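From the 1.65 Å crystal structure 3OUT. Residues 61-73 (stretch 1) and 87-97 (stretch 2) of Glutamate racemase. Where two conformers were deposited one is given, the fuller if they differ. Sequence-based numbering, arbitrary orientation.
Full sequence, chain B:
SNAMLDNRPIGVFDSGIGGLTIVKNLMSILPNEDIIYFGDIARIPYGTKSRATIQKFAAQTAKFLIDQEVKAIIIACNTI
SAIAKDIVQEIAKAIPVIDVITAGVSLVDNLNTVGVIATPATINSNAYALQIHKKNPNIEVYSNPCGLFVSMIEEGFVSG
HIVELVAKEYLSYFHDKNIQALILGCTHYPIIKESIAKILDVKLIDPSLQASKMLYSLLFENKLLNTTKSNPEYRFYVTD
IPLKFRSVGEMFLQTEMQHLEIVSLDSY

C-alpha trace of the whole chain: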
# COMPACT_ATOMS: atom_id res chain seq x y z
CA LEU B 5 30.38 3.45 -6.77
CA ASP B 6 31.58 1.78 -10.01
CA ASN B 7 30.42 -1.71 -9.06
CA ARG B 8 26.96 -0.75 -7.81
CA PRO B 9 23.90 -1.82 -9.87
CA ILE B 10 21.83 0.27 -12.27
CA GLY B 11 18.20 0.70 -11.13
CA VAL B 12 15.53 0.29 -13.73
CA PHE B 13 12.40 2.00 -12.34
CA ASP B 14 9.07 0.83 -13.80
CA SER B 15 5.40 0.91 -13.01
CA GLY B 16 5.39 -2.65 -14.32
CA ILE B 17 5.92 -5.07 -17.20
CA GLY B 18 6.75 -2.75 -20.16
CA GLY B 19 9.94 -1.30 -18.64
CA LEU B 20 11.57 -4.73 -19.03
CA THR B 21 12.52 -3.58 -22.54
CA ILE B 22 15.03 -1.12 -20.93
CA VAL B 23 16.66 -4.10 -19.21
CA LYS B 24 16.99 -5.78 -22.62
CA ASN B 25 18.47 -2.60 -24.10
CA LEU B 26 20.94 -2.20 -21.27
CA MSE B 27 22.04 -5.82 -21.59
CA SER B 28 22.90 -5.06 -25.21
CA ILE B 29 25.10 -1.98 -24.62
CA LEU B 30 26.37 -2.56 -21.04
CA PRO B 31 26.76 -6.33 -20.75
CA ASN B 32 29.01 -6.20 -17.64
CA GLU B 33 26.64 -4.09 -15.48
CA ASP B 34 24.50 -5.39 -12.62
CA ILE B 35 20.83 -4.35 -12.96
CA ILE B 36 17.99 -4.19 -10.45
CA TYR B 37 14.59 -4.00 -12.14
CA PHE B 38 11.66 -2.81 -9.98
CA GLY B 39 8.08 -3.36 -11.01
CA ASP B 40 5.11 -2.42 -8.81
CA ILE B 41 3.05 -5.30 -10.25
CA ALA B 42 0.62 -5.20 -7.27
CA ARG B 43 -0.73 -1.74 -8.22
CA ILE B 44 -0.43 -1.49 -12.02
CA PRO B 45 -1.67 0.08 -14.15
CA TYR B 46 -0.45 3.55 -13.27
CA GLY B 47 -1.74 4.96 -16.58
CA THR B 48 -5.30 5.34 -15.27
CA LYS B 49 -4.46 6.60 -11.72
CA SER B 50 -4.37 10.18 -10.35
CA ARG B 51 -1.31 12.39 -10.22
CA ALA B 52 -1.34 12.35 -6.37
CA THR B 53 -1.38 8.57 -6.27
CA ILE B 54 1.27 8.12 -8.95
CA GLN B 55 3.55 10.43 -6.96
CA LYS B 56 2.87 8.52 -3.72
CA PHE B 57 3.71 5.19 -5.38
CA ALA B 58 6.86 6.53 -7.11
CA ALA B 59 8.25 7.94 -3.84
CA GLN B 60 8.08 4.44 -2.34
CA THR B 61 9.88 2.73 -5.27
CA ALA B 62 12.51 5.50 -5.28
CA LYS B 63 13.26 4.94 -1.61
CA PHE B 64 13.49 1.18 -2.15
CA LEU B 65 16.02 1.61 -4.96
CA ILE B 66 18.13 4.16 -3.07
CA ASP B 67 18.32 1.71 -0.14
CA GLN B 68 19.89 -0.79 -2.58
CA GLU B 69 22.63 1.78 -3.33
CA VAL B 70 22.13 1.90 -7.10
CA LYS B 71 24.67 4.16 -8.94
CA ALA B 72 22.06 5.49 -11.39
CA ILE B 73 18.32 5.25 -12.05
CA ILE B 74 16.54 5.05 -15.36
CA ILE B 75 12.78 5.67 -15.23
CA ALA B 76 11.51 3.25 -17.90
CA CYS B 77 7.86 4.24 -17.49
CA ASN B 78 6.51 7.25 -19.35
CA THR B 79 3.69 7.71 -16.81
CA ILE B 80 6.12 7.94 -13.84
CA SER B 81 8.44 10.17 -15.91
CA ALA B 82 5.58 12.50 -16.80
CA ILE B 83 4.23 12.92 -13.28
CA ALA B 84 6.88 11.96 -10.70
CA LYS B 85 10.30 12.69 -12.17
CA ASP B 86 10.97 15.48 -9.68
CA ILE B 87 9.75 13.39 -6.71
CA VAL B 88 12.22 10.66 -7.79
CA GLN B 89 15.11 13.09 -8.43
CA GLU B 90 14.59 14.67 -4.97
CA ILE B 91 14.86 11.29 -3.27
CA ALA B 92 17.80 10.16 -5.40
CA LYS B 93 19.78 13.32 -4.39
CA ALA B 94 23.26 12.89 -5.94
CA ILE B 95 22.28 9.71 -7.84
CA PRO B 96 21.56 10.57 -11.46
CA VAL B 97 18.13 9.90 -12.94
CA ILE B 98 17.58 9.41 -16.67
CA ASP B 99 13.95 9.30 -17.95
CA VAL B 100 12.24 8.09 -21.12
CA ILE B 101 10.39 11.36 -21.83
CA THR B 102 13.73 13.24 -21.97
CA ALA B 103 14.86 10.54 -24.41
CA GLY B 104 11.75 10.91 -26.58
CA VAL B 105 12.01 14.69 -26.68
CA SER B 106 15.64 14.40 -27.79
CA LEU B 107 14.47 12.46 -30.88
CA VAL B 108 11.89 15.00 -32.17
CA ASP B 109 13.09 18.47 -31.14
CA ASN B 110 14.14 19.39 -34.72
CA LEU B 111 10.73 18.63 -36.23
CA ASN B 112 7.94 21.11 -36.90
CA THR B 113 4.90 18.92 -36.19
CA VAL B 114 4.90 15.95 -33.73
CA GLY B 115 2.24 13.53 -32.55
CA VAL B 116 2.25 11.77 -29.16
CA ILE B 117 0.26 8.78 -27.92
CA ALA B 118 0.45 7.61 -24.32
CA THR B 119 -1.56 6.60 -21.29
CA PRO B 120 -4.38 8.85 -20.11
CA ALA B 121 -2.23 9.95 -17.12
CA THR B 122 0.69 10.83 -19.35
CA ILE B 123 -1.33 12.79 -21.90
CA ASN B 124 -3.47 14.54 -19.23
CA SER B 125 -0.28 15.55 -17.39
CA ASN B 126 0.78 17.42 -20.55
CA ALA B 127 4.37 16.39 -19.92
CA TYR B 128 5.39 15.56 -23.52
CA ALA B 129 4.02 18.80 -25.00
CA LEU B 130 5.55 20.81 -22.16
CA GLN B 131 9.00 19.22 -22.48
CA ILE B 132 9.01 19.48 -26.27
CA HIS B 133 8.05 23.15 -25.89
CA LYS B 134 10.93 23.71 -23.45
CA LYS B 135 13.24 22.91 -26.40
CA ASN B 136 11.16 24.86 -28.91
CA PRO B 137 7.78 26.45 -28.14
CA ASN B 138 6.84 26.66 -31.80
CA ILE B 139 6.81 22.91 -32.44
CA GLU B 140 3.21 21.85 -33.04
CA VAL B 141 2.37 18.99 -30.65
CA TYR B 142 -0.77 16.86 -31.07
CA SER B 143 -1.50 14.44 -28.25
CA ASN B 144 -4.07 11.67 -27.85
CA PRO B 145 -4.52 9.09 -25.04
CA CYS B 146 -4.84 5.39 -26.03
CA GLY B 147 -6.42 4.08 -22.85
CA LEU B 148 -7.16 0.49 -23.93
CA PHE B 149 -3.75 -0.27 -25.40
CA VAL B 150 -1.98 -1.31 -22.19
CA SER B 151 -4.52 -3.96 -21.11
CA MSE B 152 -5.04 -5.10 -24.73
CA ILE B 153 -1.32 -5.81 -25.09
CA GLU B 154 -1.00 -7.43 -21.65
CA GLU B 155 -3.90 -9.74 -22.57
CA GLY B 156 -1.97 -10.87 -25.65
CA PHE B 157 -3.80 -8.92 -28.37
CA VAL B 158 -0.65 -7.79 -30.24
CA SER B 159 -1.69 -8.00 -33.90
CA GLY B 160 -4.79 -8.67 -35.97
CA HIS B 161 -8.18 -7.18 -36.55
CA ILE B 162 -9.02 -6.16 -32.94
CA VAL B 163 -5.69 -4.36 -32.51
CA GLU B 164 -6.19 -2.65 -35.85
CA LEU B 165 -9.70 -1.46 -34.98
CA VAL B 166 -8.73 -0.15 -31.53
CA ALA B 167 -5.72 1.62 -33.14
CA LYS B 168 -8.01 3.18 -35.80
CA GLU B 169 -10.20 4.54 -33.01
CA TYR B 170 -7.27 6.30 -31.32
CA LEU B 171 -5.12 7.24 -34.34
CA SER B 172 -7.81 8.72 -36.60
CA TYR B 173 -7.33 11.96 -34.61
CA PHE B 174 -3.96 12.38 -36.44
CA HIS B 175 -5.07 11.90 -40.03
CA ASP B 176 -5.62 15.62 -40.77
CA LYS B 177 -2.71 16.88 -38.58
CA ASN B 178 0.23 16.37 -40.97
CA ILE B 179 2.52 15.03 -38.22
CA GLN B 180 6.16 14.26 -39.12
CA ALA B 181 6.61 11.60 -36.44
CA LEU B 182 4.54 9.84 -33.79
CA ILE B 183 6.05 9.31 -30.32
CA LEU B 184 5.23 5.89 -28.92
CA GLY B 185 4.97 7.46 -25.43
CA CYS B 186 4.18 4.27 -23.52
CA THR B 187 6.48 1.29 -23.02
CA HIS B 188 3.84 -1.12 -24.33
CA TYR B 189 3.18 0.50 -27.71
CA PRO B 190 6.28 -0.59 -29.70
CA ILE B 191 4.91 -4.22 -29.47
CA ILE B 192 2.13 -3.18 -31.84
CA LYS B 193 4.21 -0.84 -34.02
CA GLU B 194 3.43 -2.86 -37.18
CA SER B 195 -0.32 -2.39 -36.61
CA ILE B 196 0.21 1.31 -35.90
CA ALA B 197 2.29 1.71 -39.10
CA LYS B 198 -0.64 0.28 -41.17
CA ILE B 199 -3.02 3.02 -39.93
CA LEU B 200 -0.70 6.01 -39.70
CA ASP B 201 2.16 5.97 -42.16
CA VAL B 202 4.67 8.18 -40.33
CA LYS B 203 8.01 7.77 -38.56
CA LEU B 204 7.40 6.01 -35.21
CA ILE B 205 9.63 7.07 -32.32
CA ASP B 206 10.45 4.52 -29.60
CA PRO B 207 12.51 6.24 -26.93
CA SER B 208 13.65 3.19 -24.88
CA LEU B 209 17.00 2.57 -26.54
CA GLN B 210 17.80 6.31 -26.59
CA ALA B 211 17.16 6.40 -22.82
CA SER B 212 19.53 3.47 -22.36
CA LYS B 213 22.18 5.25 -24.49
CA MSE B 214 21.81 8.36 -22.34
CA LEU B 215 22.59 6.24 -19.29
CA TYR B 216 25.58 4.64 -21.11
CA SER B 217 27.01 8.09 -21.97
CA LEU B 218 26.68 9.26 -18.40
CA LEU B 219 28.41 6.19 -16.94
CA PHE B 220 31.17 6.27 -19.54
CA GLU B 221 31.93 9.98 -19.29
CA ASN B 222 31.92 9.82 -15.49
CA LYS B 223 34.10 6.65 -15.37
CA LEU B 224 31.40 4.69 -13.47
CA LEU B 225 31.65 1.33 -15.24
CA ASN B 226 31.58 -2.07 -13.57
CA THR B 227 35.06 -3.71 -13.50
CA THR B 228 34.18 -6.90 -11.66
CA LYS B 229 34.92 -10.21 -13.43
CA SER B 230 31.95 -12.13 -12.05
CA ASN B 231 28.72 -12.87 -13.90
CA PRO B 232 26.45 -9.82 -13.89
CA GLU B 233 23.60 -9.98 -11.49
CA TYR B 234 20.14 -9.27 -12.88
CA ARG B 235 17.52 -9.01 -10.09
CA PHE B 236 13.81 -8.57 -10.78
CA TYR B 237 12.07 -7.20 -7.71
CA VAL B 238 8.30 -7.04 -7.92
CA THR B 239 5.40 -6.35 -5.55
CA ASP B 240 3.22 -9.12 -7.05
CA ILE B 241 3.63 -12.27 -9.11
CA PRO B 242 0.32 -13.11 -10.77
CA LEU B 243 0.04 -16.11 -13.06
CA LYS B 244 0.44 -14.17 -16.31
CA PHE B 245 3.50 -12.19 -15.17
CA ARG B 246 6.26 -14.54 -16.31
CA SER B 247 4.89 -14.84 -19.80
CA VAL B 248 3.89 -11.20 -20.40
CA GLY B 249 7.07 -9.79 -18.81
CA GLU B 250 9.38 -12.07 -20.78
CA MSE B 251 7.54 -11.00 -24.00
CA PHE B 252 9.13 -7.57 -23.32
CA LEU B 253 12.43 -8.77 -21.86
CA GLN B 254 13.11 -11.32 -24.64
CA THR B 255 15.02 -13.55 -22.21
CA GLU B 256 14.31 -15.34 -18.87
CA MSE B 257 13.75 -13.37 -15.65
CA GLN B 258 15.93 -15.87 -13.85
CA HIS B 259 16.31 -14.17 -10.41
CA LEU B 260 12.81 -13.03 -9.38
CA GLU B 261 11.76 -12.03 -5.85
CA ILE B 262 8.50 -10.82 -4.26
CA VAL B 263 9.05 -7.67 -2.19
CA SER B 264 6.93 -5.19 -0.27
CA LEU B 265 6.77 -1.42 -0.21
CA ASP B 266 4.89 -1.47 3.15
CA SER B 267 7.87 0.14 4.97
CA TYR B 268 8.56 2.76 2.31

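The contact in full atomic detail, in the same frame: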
# COMPACT_ATOMS: atom_id res chain seq x y z
N THR B 61 8.94 3.48 -4.43
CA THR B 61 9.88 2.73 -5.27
C THR B 61 11.24 3.43 -5.25
O THR B 61 12.26 2.79 -5.18
CB THR B 61 9.38 2.58 -6.70
OG1 THR B 61 8.17 1.81 -6.65
CG2 THR B 61 10.41 1.86 -7.59
N ALA B 62 11.25 4.74 -5.32
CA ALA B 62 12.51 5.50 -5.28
C ALA B 62 13.28 5.21 -4.02
O ALA B 62 14.50 4.93 -4.08
CB ALA B 62 12.27 7.03 -5.43
N LYS B 63 12.59 5.22 -2.88
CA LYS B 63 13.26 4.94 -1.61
C LYS B 63 13.79 3.51 -1.59
O LYS B 63 14.89 3.26 -1.09
CB LYS B 63 12.34 5.24 -0.43
CG LYS B 63 12.01 6.72 -0.35
CD LYS B 63 10.89 7.03 0.64
CE LYS B 63 10.47 8.49 0.53
NZ LYS B 63 9.35 8.85 1.54
N PHE B 64 13.02 2.55 -2.10
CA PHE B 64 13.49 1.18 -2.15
C PHE B 64 14.77 1.10 -2.96
O PHE B 64 15.73 0.45 -2.55
CB PHE B 64 12.40 0.26 -2.76
CG PHE B 64 12.81 -1.17 -2.85
CD1 PHE B 64 13.61 -1.62 -3.88
CD2 PHE B 64 12.41 -2.07 -1.87
CE1 PHE B 64 13.99 -2.93 -3.95
CE2 PHE B 64 12.80 -3.40 -1.94
CZ PHE B 64 13.58 -3.83 -3.00
N LEU B 65 14.82 1.74 -4.12
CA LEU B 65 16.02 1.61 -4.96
C LEU B 65 17.23 2.27 -4.34
O LEU B 65 18.34 1.74 -4.45
CB LEU B 65 15.75 2.19 -6.35
CG LEU B 65 14.87 1.34 -7.26
CD1 LEU B 65 14.48 2.07 -8.53
CD2 LEU B 65 15.51 -0.04 -7.59
N ILE B 66 17.03 3.43 -3.71
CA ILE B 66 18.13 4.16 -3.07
C ILE B 66 18.70 3.36 -1.90
O ILE B 66 19.91 3.34 -1.69
CB ILE B 66 17.72 5.59 -2.70
CG1 ILE B 66 17.47 6.42 -3.97
CG2 ILE B 66 18.78 6.25 -1.75
CD1 ILE B 66 18.66 6.65 -4.98
N ASP B 67 17.86 2.61 -1.19
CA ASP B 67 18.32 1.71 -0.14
C ASP B 67 19.16 0.56 -0.66
O ASP B 67 19.95 -0.04 0.11
CB ASP B 67 17.12 1.11 0.62
CG ASP B 67 16.69 1.93 1.79
OD1 ASP B 67 17.14 3.07 1.95
OD2 ASP B 67 15.83 1.37 2.52
N GLN B 68 19.03 0.23 -1.95
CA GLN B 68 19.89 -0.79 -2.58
C GLN B 68 21.20 -0.23 -3.11
O GLN B 68 22.05 -0.98 -3.67
CB GLN B 68 19.20 -1.49 -3.75
CG GLN B 68 17.79 -1.94 -3.54
CD GLN B 68 17.55 -2.73 -2.30
OE1 GLN B 68 18.11 -3.83 -2.16
NE2 GLN B 68 16.67 -2.20 -1.39
N GLU B 69 21.39 1.07 -2.95
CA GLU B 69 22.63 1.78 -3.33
C GLU B 69 22.93 1.58 -4.82
O GLU B 69 24.05 1.19 -5.21
CB GLU B 69 23.81 1.41 -2.43
CG GLU B 69 23.62 1.87 -1.01
CD GLU B 69 24.78 1.52 -0.08
OE1 GLU B 69 25.35 0.42 -0.15
OE2 GLU B 69 25.14 2.42 0.68
N VAL B 70 21.91 1.83 -5.65
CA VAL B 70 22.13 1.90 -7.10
C VAL B 70 23.05 3.08 -7.42
O VAL B 70 23.01 4.10 -6.72
CB VAL B 70 20.82 2.00 -7.91
CG1 VAL B 70 19.96 0.71 -7.72
CG2 VAL B 70 20.00 3.26 -7.53
N LYS B 71 23.82 3.01 -8.51
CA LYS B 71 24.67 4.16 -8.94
C LYS B 71 23.97 5.14 -9.88
O LYS B 71 24.43 6.27 -10.08
CB LYS B 71 25.97 3.71 -9.60
CG LYS B 71 25.80 2.88 -10.83
CD LYS B 71 27.18 2.37 -11.32
CE LYS B 71 27.04 1.47 -12.47
NZ LYS B 71 28.45 0.98 -12.90
N ALA B 72 22.84 4.70 -10.45
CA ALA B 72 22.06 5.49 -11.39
C ALA B 72 20.67 4.85 -11.48
O ALA B 72 20.51 3.66 -11.27
CB ALA B 72 22.70 5.53 -12.81
N ILE B 73 19.70 5.68 -11.80
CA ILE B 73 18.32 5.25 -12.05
C ILE B 73 17.92 5.63 -13.46
O ILE B 73 18.17 6.73 -13.87
CB ILE B 73 17.38 5.89 -11.03
CG1 ILE B 73 17.63 5.28 -9.65
CG2 ILE B 73 15.88 5.68 -11.43
CD1 ILE B 73 17.05 6.06 -8.50
N ILE B 87 9.87 14.16 -7.95
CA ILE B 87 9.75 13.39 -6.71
C ILE B 87 10.91 12.40 -6.64
O ILE B 87 11.59 12.28 -5.62
CB ILE B 87 8.40 12.59 -6.69
CG1 ILE B 87 7.17 13.54 -6.52
CG2 ILE B 87 8.41 11.49 -5.61
CD1 ILE B 87 7.05 14.10 -5.16
N VAL B 88 11.15 11.69 -7.75
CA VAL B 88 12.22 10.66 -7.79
C VAL B 88 13.62 11.29 -7.69
O VAL B 88 14.45 10.81 -6.93
CB VAL B 88 12.12 9.75 -9.05
CG1 VAL B 88 13.31 8.75 -9.13
CG2 VAL B 88 10.78 8.99 -9.05
N GLN B 89 13.85 12.34 -8.47
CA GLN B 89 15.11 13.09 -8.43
C GLN B 89 15.43 13.62 -7.02
O GLN B 89 16.59 13.56 -6.58
CB GLN B 89 15.06 14.22 -9.48
CG GLN B 89 15.32 13.70 -10.91
CD GLN B 89 15.14 14.72 -12.03
OE1 GLN B 89 14.69 15.86 -11.82
NE2 GLN B 89 15.42 14.29 -13.25
N GLU B 90 14.42 14.10 -6.30
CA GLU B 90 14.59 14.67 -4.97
C GLU B 90 15.04 13.61 -3.97
O GLU B 90 15.89 13.85 -3.11
CB GLU B 90 13.30 15.32 -4.48
CG GLU B 90 13.51 16.18 -3.26
CD GLU B 90 14.29 17.45 -3.59
OE1 GLU B 90 15.11 17.86 -2.73
OE2 GLU B 90 14.10 18.04 -4.68
N ILE B 91 14.44 12.44 -4.08
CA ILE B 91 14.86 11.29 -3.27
C ILE B 91 16.24 10.75 -3.65
O ILE B 91 17.01 10.38 -2.76
CB ILE B 91 13.77 10.16 -3.34
CG1 ILE B 91 12.51 10.68 -2.65
CG2 ILE B 91 14.23 8.84 -2.68
CD1 ILE B 91 11.23 9.93 -3.03
N ALA B 92 16.54 10.71 -4.94
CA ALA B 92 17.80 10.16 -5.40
C ALA B 92 19.00 11.04 -4.99
O ALA B 92 20.10 10.54 -4.87
CB ALA B 92 17.77 9.91 -6.93
N LYS B 93 18.75 12.33 -4.78
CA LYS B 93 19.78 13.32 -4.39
C LYS B 93 20.89 13.27 -5.41
O LYS B 93 20.64 13.58 -6.56
CB LYS B 93 20.25 13.09 -2.95
CG LYS B 93 19.18 13.48 -1.91
CD LYS B 93 19.54 12.97 -0.53
CE LYS B 93 18.54 13.47 0.51
NZ LYS B 93 17.13 13.20 0.08
N ALA B 94 22.10 12.84 -5.03
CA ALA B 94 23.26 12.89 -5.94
C ALA B 94 23.31 11.75 -6.97
O ALA B 94 24.16 11.73 -7.87
CB ALA B 94 24.59 12.94 -5.15
N ILE B 95 22.38 10.80 -6.85
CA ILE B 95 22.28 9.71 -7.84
C ILE B 95 21.58 10.21 -9.09
O ILE B 95 20.49 10.74 -9.00
CB ILE B 95 21.51 8.50 -7.22
CG1 ILE B 95 22.30 7.95 -6.01
CG2 ILE B 95 21.24 7.38 -8.29
CD1 ILE B 95 23.70 7.49 -6.32
N PRO B 96 22.19 10.05 -10.26
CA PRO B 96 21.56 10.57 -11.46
C PRO B 96 20.35 9.76 -11.90
O PRO B 96 20.35 8.55 -11.77
CB PRO B 96 22.65 10.47 -12.52
CG PRO B 96 23.54 9.43 -12.08
CD PRO B 96 23.51 9.49 -10.55
N VAL B 97 19.37 10.47 -12.45
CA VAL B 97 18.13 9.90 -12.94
C VAL B 97 17.96 10.28 -14.41
O VAL B 97 17.92 11.48 -14.75
CB VAL B 97 16.92 10.42 -12.13
CG1 VAL B 97 15.63 9.85 -12.67
CG2 VAL B 97 17.09 10.11 -10.64

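Two helix-to-strand units that lie side by side must fit together twice, first as helices and then as strands, and this pair from glutamate racemase illustrates how small and branched side chains share that work. The helical parts of the two stretches run in roughly the same direction, inclined at 29°, with their axes 9.3 Å apart at closest approach. Alanines lie where the two helices meet. Ala62 points toward the second helix, and its lone methyl leaves a shallow hollow that Ile91 enters, CG2 of Ile91 lying 3.8 Å from CB of Ala62. The same CG2 rests 3.9 Å from CG of Lys63, so the aliphatic base of an exposed lysine forms a wall of the hollow.

One turn on, the roles reverse. Ile66 is now the bump, and the small Ala92 provides the room: CD1 of Ile66 comes within 3.6 Å of the Ala92 CA, close to the backbone itself. The same methyl also lies 4.0 Å from CG1 of Ile95.

Ile95 closes a type II' turn that starts at Ala92; the turn reverses the chain after the helix, and the Ile95 side chain points toward stretch 1. There it fits against backbone as much as side chains: its CD1 is 3.5 Å from the Val70 O, and its CG2 is 3.7 Å from CA of Ala72. Pro96 packs beside it, with CD 3.4 Å from the Lys71 O.

Beyond Ile95 the two stretches pair as parallel strands, Ile73 bridging with Val97. Ile73 N donates a nearly straight hydrogen bond to Pro96 O (2.9 Å, 172°), and CA of Val97 makes a CA-H...O contact with Ile73 O at 3.3 Å. Ile73 and Val97 share a sheet face, CB of Ile73 lying 4.2 Å from CG2 of Val97, while CD1 of Ile73 reaches to 4.2 Å from CB of Ala92, joining the strand layer to the helical one.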